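Local coordinates for protein, Family 18 Chitinase (Crocus vernus, PDB 3SIM) that probably hydrolyses the beta-1,4-glycosidic bonds of chitin, as a plant family 18 glycoside hydrolase built on a TIM barrel, at residues 92-97 / 138-143; 120-125 / 143-148; 170-173 / 179-182. All coordinates share one frame; numbering follows the deposited sequence.

Interaction 1: 92-97 / 138-143; sequences VQFQAA and AECIGR
Ala96 and Cys140 mark the nearest backbone approach, CA of Ala96 to CA of Cys140 8.2 Å, where the extended loop 92-97 passes alongside helix 134-150 at residues 138-143. The contact lies on the outer layer of the TIM barrel: the loop leads from strand 90-91 into helix 99-116, so it ties the entry to one barrel helix to the flank of the next. No hydrogen bond crosses it, and the join is made by apolar side chains and a sulfur. Phe94 holds CG anti to its own N (chi1 -170°), which sends the ring out from the loop to the helix. Its far corner, CZ, meets Cys140 CB at 3.9 Å, with CB near the plane of the ring. Next to it, CE1 of Phe94 lies 4.2 Å from CD1 of Ile141, whose end approaches the ring obliquely; the phenylalanine and isoleucine side chains run antiparallel past one another. Around the same ring, Tyr126 and Phe137 make edge-to-face contacts and Trp102 also meets it, so Phe94 sits in an aromatic cluster that Cys140 and Ile141 border on the helix side. Ala96 O makes a weak hydrogen bond to a glycerol, probably from the crystallisation liquor. The thiol of Cys140 fills the corner between the two loop side chains. With SG beside the backbone N (chi1 -78°), it sits 4.0 Å from Ala96 CB and at the edge of the Phe94 ring, SG to ring centroid 5.2 Å and 89° off the ring normal.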
# COMPACT_ATOMS: atom_id res chain seq x y z
N VAL A 92 -8.16 -11.31 -8.07
CA VAL A 92 -8.75 -10.99 -6.78
C VAL A 92 -9.92 -9.97 -6.91
O VAL A 92 -9.75 -8.80 -7.16
CB VAL A 92 -7.70 -10.53 -5.71
CG1 VAL A 92 -8.35 -10.10 -4.49
CG2 VAL A 92 -6.69 -11.60 -5.45
N GLN A 93 -11.10 -10.51 -6.72
CA GLN A 93 -12.37 -9.80 -6.76
C GLN A 93 -12.88 -9.56 -5.35
O GLN A 93 -13.02 -10.51 -4.62
CB GLN A 93 -13.42 -10.59 -7.55
CG GLN A 93 -13.11 -10.82 -9.04
CD GLN A 93 -13.42 -9.65 -9.93
OE1 GLN A 93 -13.08 -9.67 -11.08
NE2 GLN A 93 -14.02 -8.61 -9.39
N PHE A 94 -13.14 -8.30 -4.98
CA PHE A 94 -13.80 -8.04 -3.70
C PHE A 94 -15.21 -8.62 -3.71
O PHE A 94 -15.99 -8.31 -4.54
CB PHE A 94 -13.90 -6.56 -3.31
CG PHE A 94 -14.36 -6.32 -1.90
CD1 PHE A 94 -13.47 -6.23 -0.89
CD2 PHE A 94 -15.69 -6.25 -1.56
CE1 PHE A 94 -13.87 -6.06 0.38
CE2 PHE A 94 -16.06 -6.06 -0.26
CZ PHE A 94 -15.15 -5.98 0.68
N GLN A 95 -15.47 -9.46 -2.73
CA GLN A 95 -16.74 -10.12 -2.58
C GLN A 95 -17.19 -10.24 -1.13
O GLN A 95 -16.47 -10.79 -0.34
CB GLN A 95 -16.69 -11.54 -3.16
CG GLN A 95 -15.99 -11.71 -4.47
CD GLN A 95 -16.13 -13.09 -5.01
OE1 GLN A 95 -17.18 -13.64 -5.02
NE2 GLN A 95 -15.05 -13.65 -5.45
N ALA A 96 -18.37 -9.71 -0.81
CA ALA A 96 -18.99 -9.88 0.49
C ALA A 96 -20.38 -10.56 0.45
O ALA A 96 -21.23 -10.17 -0.31
CB ALA A 96 -19.09 -8.60 1.21
N ALA A 97 -20.55 -11.61 1.23
CA ALA A 97 -21.84 -12.27 1.38
C ALA A 97 -22.90 -11.41 2.10
O ALA A 97 -24.02 -11.40 1.72
CB ALA A 97 -21.69 -13.60 1.99
N ALA A 138 -17.30 0.31 0.55
CA ALA A 138 -17.06 1.40 1.46
C ALA A 138 -17.41 1.07 2.93
O ALA A 138 -16.67 1.36 3.78
CB ALA A 138 -17.77 2.65 1.01
N GLU A 139 -18.56 0.46 3.12
CA GLU A 139 -19.04 0.01 4.40
C GLU A 139 -18.20 -1.08 5.05
O GLU A 139 -17.86 -0.91 6.15
CB GLU A 139 -20.47 -0.49 4.33
CG GLU A 139 -21.54 0.49 4.43
CD GLU A 139 -22.95 -0.13 4.24
OE1 GLU A 139 -23.34 -1.05 4.98
OE2 GLU A 139 -23.64 0.35 3.33
N CYS A 140 -17.82 -2.12 4.31
CA CYS A 140 -16.98 -3.17 4.81
C CYS A 140 -15.59 -2.64 5.26
O CYS A 140 -15.21 -2.86 6.38
CB CYS A 140 -16.77 -4.24 3.73
SG CYS A 140 -18.09 -5.44 3.40
N ILE A 141 -14.91 -1.93 4.38
CA ILE A 141 -13.62 -1.37 4.69
C ILE A 141 -13.67 -0.30 5.78
O ILE A 141 -12.84 -0.29 6.63
CB ILE A 141 -12.84 -0.86 3.46
CG1 ILE A 141 -12.80 -1.94 2.38
CG2 ILE A 141 -11.46 -0.37 3.83
CD1 ILE A 141 -12.04 -3.11 2.73
N GLY A 142 -14.65 0.58 5.69
CA GLY A 142 -14.82 1.64 6.68
C GLY A 142 -15.06 1.06 8.07
O GLY A 142 -14.36 1.42 8.94
N ARG A 143 -15.96 0.10 8.22
CA ARG A 143 -16.18 -0.55 9.49
C ARG A 143 -14.93 -1.29 10.00
O ARG A 143 -14.59 -1.15 11.10
CB ARG A 143 -17.42 -1.46 9.49
CG ARG A 143 -18.73 -0.72 9.58
CD ARG A 143 -19.97 -1.59 9.39
NE ARG A 143 -20.09 -2.67 10.34
CZ ARG A 143 -21.08 -3.55 10.36
NH1 ARG A 143 -21.07 -4.49 11.26
NH2 ARG A 143 -22.03 -3.50 9.48

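Interaction 2: 120-125 / 143-148; sequences DGIDID and RLITTL
Strand 121-125 and helix 134-150 are the first two elements of a beta-alpha-beta unit of the TIM barrel, and Ile122 and Ile124 of the strand meet Ile145 of the helix in its buried layer. The strand lies within the sequence DGIDIDYE (residues 120-127), which fits the DxxDxDxE signature of family 18, whose final glutamate, Glu127 here, is the proton donor in active relatives. The backbones are closest at Ile122 and Ile145, CA to CA 8.2 Å. Side chains alternate along the strand: Ile122 and Ile124 are directed to the helix, while Asp123 between them turns the other way, where Ser158 and Ser160 hold its OD1 and Ser81 its OD2. Ile122 CD1 touches Ile145 CG1 at 4.2 Å, partway along the helix side chain. The end of that side chain goes to the second strand residue, Ile145 CD1 to Ile124 CD1 being 4.3 Å, tip to tip. An outstretched chain on Ile145 (chi2 164°) carries CD1 beyond Ile122 to make this second contact. Leu144 and Leu148 also face the strand, at longer range. On the flanks, Ile145 packs on Ala157 of strand 156-159, which closes the unit, and Ile122 and Leu144 reach Ile114 and Leu110 of helix 99-116, and Leu82 of strand 76-83 touches both Leu144 and Ile124.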
# COMPACT_ATOMS: atom_id res chain seq x y z
N ASP A 120 1.69 -2.42 12.81
CA ASP A 120 1.26 -1.10 13.20
C ASP A 120 0.11 -0.47 12.40
O ASP A 120 -0.48 0.51 12.80
CB ASP A 120 2.47 -0.20 13.15
CG ASP A 120 3.65 -0.76 13.90
OD1 ASP A 120 3.59 -0.72 15.12
OD2 ASP A 120 4.57 -1.27 13.22
N GLY A 121 -0.16 -1.03 11.24
CA GLY A 121 -1.10 -0.52 10.29
C GLY A 121 -1.62 -1.45 9.21
O GLY A 121 -1.16 -2.53 9.08
N ILE A 122 -2.61 -1.00 8.47
CA ILE A 122 -3.06 -1.65 7.24
C ILE A 122 -3.13 -0.73 6.00
O ILE A 122 -3.19 0.47 6.11
CB ILE A 122 -4.35 -2.51 7.36
CG1 ILE A 122 -5.61 -1.70 7.20
CG2 ILE A 122 -4.40 -3.24 8.61
CD1 ILE A 122 -5.65 -0.59 7.99
N ASP A 123 -3.13 -1.34 4.84
CA ASP A 123 -3.27 -0.67 3.56
C ASP A 123 -4.36 -1.37 2.74
O ASP A 123 -4.46 -2.55 2.76
CB ASP A 123 -1.96 -0.62 2.79
CG ASP A 123 -2.13 -0.11 1.31
OD1 ASP A 123 -2.67 0.96 1.06
OD2 ASP A 123 -1.80 -0.84 0.42
N ILE A 124 -5.11 -0.60 2.00
CA ILE A 124 -6.17 -1.17 1.20
C ILE A 124 -5.85 -1.20 -0.29
O ILE A 124 -5.69 -0.18 -0.89
CB ILE A 124 -7.53 -0.48 1.42
CG1 ILE A 124 -7.78 -0.19 2.91
CG2 ILE A 124 -8.58 -1.19 0.72
CD1 ILE A 124 -7.86 -1.37 3.76
N ASP A 125 -5.69 -2.37 -0.84
CA ASP A 125 -5.33 -2.55 -2.25
C ASP A 125 -6.20 -3.55 -3.08
O ASP A 125 -5.70 -4.31 -3.83
CB ASP A 125 -3.82 -2.79 -2.45
CG ASP A 125 -3.38 -2.83 -4.00
OD1 ASP A 125 -2.63 -3.69 -4.33
OD2 ASP A 125 -3.86 -2.06 -4.79
N ARG A 143 -15.96 0.10 8.22
CA ARG A 143 -16.18 -0.55 9.49
C ARG A 143 -14.93 -1.29 10.00
O ARG A 143 -14.59 -1.15 11.10
CB ARG A 143 -17.42 -1.46 9.49
CG ARG A 143 -18.73 -0.72 9.58
CD ARG A 143 -19.97 -1.59 9.39
NE ARG A 143 -20.09 -2.67 10.34
CZ ARG A 143 -21.08 -3.55 10.36
NH1 ARG A 143 -21.07 -4.49 11.26
NH2 ARG A 143 -22.03 -3.50 9.48
N LEU A 144 -14.21 -1.98 9.14
CA LEU A 144 -12.98 -2.65 9.51
C LEU A 144 -11.91 -1.70 10.06
O LEU A 144 -11.46 -1.94 11.11
CB LEU A 144 -12.35 -3.28 8.28
CG LEU A 144 -11.45 -4.50 8.29
CD1 LEU A 144 -10.42 -4.55 7.16
CD2 LEU A 144 -10.91 -4.95 9.61
N ILE A 145 -11.58 -0.63 9.37
CA ILE A 145 -10.58 0.28 9.86
C ILE A 145 -11.01 0.94 11.19
O ILE A 145 -10.27 0.94 12.08
CB ILE A 145 -10.26 1.33 8.82
CG1 ILE A 145 -9.68 0.67 7.58
CG2 ILE A 145 -9.37 2.44 9.39
CD1 ILE A 145 -9.68 1.51 6.41
N THR A 146 -12.25 1.39 11.26
CA THR A 146 -12.81 2.08 12.39
C THR A 146 -12.73 1.16 13.62
O THR A 146 -12.20 1.56 14.60
CB THR A 146 -14.28 2.57 12.14
OG1 THR A 146 -14.34 3.57 11.12
CG2 THR A 146 -14.84 3.15 13.37
N THR A 147 -13.13 -0.09 13.46
CA THR A 147 -13.07 -1.08 14.54
C THR A 147 -11.67 -1.40 15.05
O THR A 147 -11.45 -1.43 16.20
CB THR A 147 -13.75 -2.44 14.17
OG1 THR A 147 -15.11 -2.23 13.90
CG2 THR A 147 -13.64 -3.45 15.28
N LEU A 148 -10.77 -1.65 14.13
CA LEU A 148 -9.41 -1.99 14.43
C LEU A 148 -8.73 -0.82 15.20
O LEU A 148 -8.12 -1.07 16.18
CB LEU A 148 -8.66 -2.38 13.17
CG LEU A 148 -8.98 -3.75 12.50
CD1 LEU A 148 -8.15 -3.88 11.28
CD2 LEU A 148 -8.76 -4.87 13.41

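Interaction 3: 170-173 / 179-182; sequences LALF and AINH
Ile180 reaches across to Leu172 and Phe173 with one methyl, CD1, which settles against both residues where they follow each other on the helix. Its CG1 lies beside the backbone N (chi1 -63°), and the outer torsion is off the staggered position (chi2 147°), and this rotation brings CD1 against the helix surface. There CD1 lies 4.3 Å from Leu172 CG, meeting the branch point and not a methyl end, and 4.2 Å from Phe173 CA, so the isoleucine rests on the main chain as well as on side chains. Phe173 CD2 completes the set at 4.4 Å from the same CD1, which comes to the ring obliquely. Both helix residues have their CG anti to the backbone N, and from there the two side chains diverge, one to each side of the methyl. Segment 170-173 belongs to helix 166-175 of the TIM barrel, and 179-182 is the short return from that helix into strand 182-184, so the contact folds an alpha-to-beta connection back on its own helix. The nearest CA atoms are those of Phe173 and Ile180, 7.4 Å apart, and no hydrogen bond crosses. Away from Ile180, the Phe173 ring makes an edge-to-face contact with Tyr210, and Leu172 packs on Ile159 of strand 156-159. A backbone hydrogen bond between Asn181 and Ala157 also holds the loop, while Ala179 O accepts a hydrogen bond from Lys149 NZ.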
# COMPACT_ATOMS: atom_id res chain seq x y z
N LEU A 170 -13.27 6.62 -3.76
CA LEU A 170 -13.94 7.86 -3.42
C LEU A 170 -15.16 7.66 -2.50
O LEU A 170 -15.36 8.37 -1.60
CB LEU A 170 -14.28 8.73 -4.64
CG LEU A 170 -13.12 9.48 -5.34
CD1 LEU A 170 -13.55 9.98 -6.66
CD2 LEU A 170 -12.55 10.55 -4.46
N ALA A 171 -15.92 6.64 -2.76
CA ALA A 171 -17.00 6.26 -1.88
C ALA A 171 -16.45 5.95 -0.47
O ALA A 171 -16.94 6.44 0.44
CB ALA A 171 -17.72 5.11 -2.39
N LEU A 172 -15.38 5.18 -0.39
CA LEU A 172 -14.78 4.84 0.88
C LEU A 172 -14.24 6.08 1.61
O LEU A 172 -14.47 6.26 2.77
CB LEU A 172 -13.65 3.82 0.72
CG LEU A 172 -12.77 3.40 1.90
CD1 LEU A 172 -13.58 3.00 3.07
CD2 LEU A 172 -11.78 2.31 1.58
N PHE A 173 -13.55 6.93 0.86
CA PHE A 173 -12.97 8.18 1.37
C PHE A 173 -14.00 9.22 1.85
O PHE A 173 -13.90 9.64 2.93
CB PHE A 173 -11.94 8.80 0.40
CG PHE A 173 -11.31 10.09 0.89
CD1 PHE A 173 -11.78 11.30 0.48
CD2 PHE A 173 -10.24 10.08 1.75
CE1 PHE A 173 -11.19 12.44 0.92
CE2 PHE A 173 -9.66 11.23 2.17
CZ PHE A 173 -10.14 12.41 1.75
N ALA A 179 -11.00 8.05 9.14
CA ALA A 179 -10.33 6.78 9.35
C ALA A 179 -9.06 6.50 8.52
O ALA A 179 -8.30 5.64 8.86
CB ALA A 179 -11.29 5.63 9.22
N ILE A 180 -8.89 7.25 7.45
CA ILE A 180 -7.78 7.12 6.52
C ILE A 180 -6.68 8.23 6.72
O ILE A 180 -6.93 9.41 6.55
CB ILE A 180 -8.28 7.13 5.08
CG1 ILE A 180 -9.19 5.95 4.78
CG2 ILE A 180 -7.19 7.11 4.15
CD1 ILE A 180 -10.17 6.23 3.87
N ASN A 181 -5.51 7.78 7.10
CA ASN A 181 -4.34 8.60 7.26
C ASN A 181 -3.64 9.25 6.05
O ASN A 181 -3.28 10.35 6.16
CB ASN A 181 -3.34 7.96 8.17
CG ASN A 181 -3.91 7.72 9.53
OD1 ASN A 181 -4.04 8.58 10.29
ND2 ASN A 181 -4.31 6.57 9.75
N HIS A 182 -3.44 8.50 4.99
CA HIS A 182 -2.84 8.95 3.74
C HIS A 182 -3.18 8.03 2.55
O HIS A 182 -3.71 6.98 2.73
CB HIS A 182 -1.32 9.13 3.82
CG HIS A 182 -0.61 7.98 4.43
ND1 HIS A 182 -0.09 6.96 3.69
CD2 HIS A 182 -0.37 7.67 5.72
CE1 HIS A 182 0.46 6.08 4.49
NE2 HIS A 182 0.30 6.49 5.72

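Helix 134-150 serves both interaction 1 and interaction 2, whose centres are 12 Å apart; Arg143 is where the two helix segments overlap. Ile141 joins all three regions: its CG2 lies 3.7 Å from Ile124 CD1 in the strand of interaction 2 and 3.5 Å from Leu172 CD2 in the helix of interaction 3. One helical turn later in the chain, Ile145 CG2 is 3.4 Å from Ala179 O, which links interactions 2 and 3 across centres 10 Å apart. The three thus form one apolar layer of the barrel wall, with interaction 1 farthest out. Asp123 of the family signature points from strand 121-125 to the side away from helix 134-150, so this layer probably backs the active site.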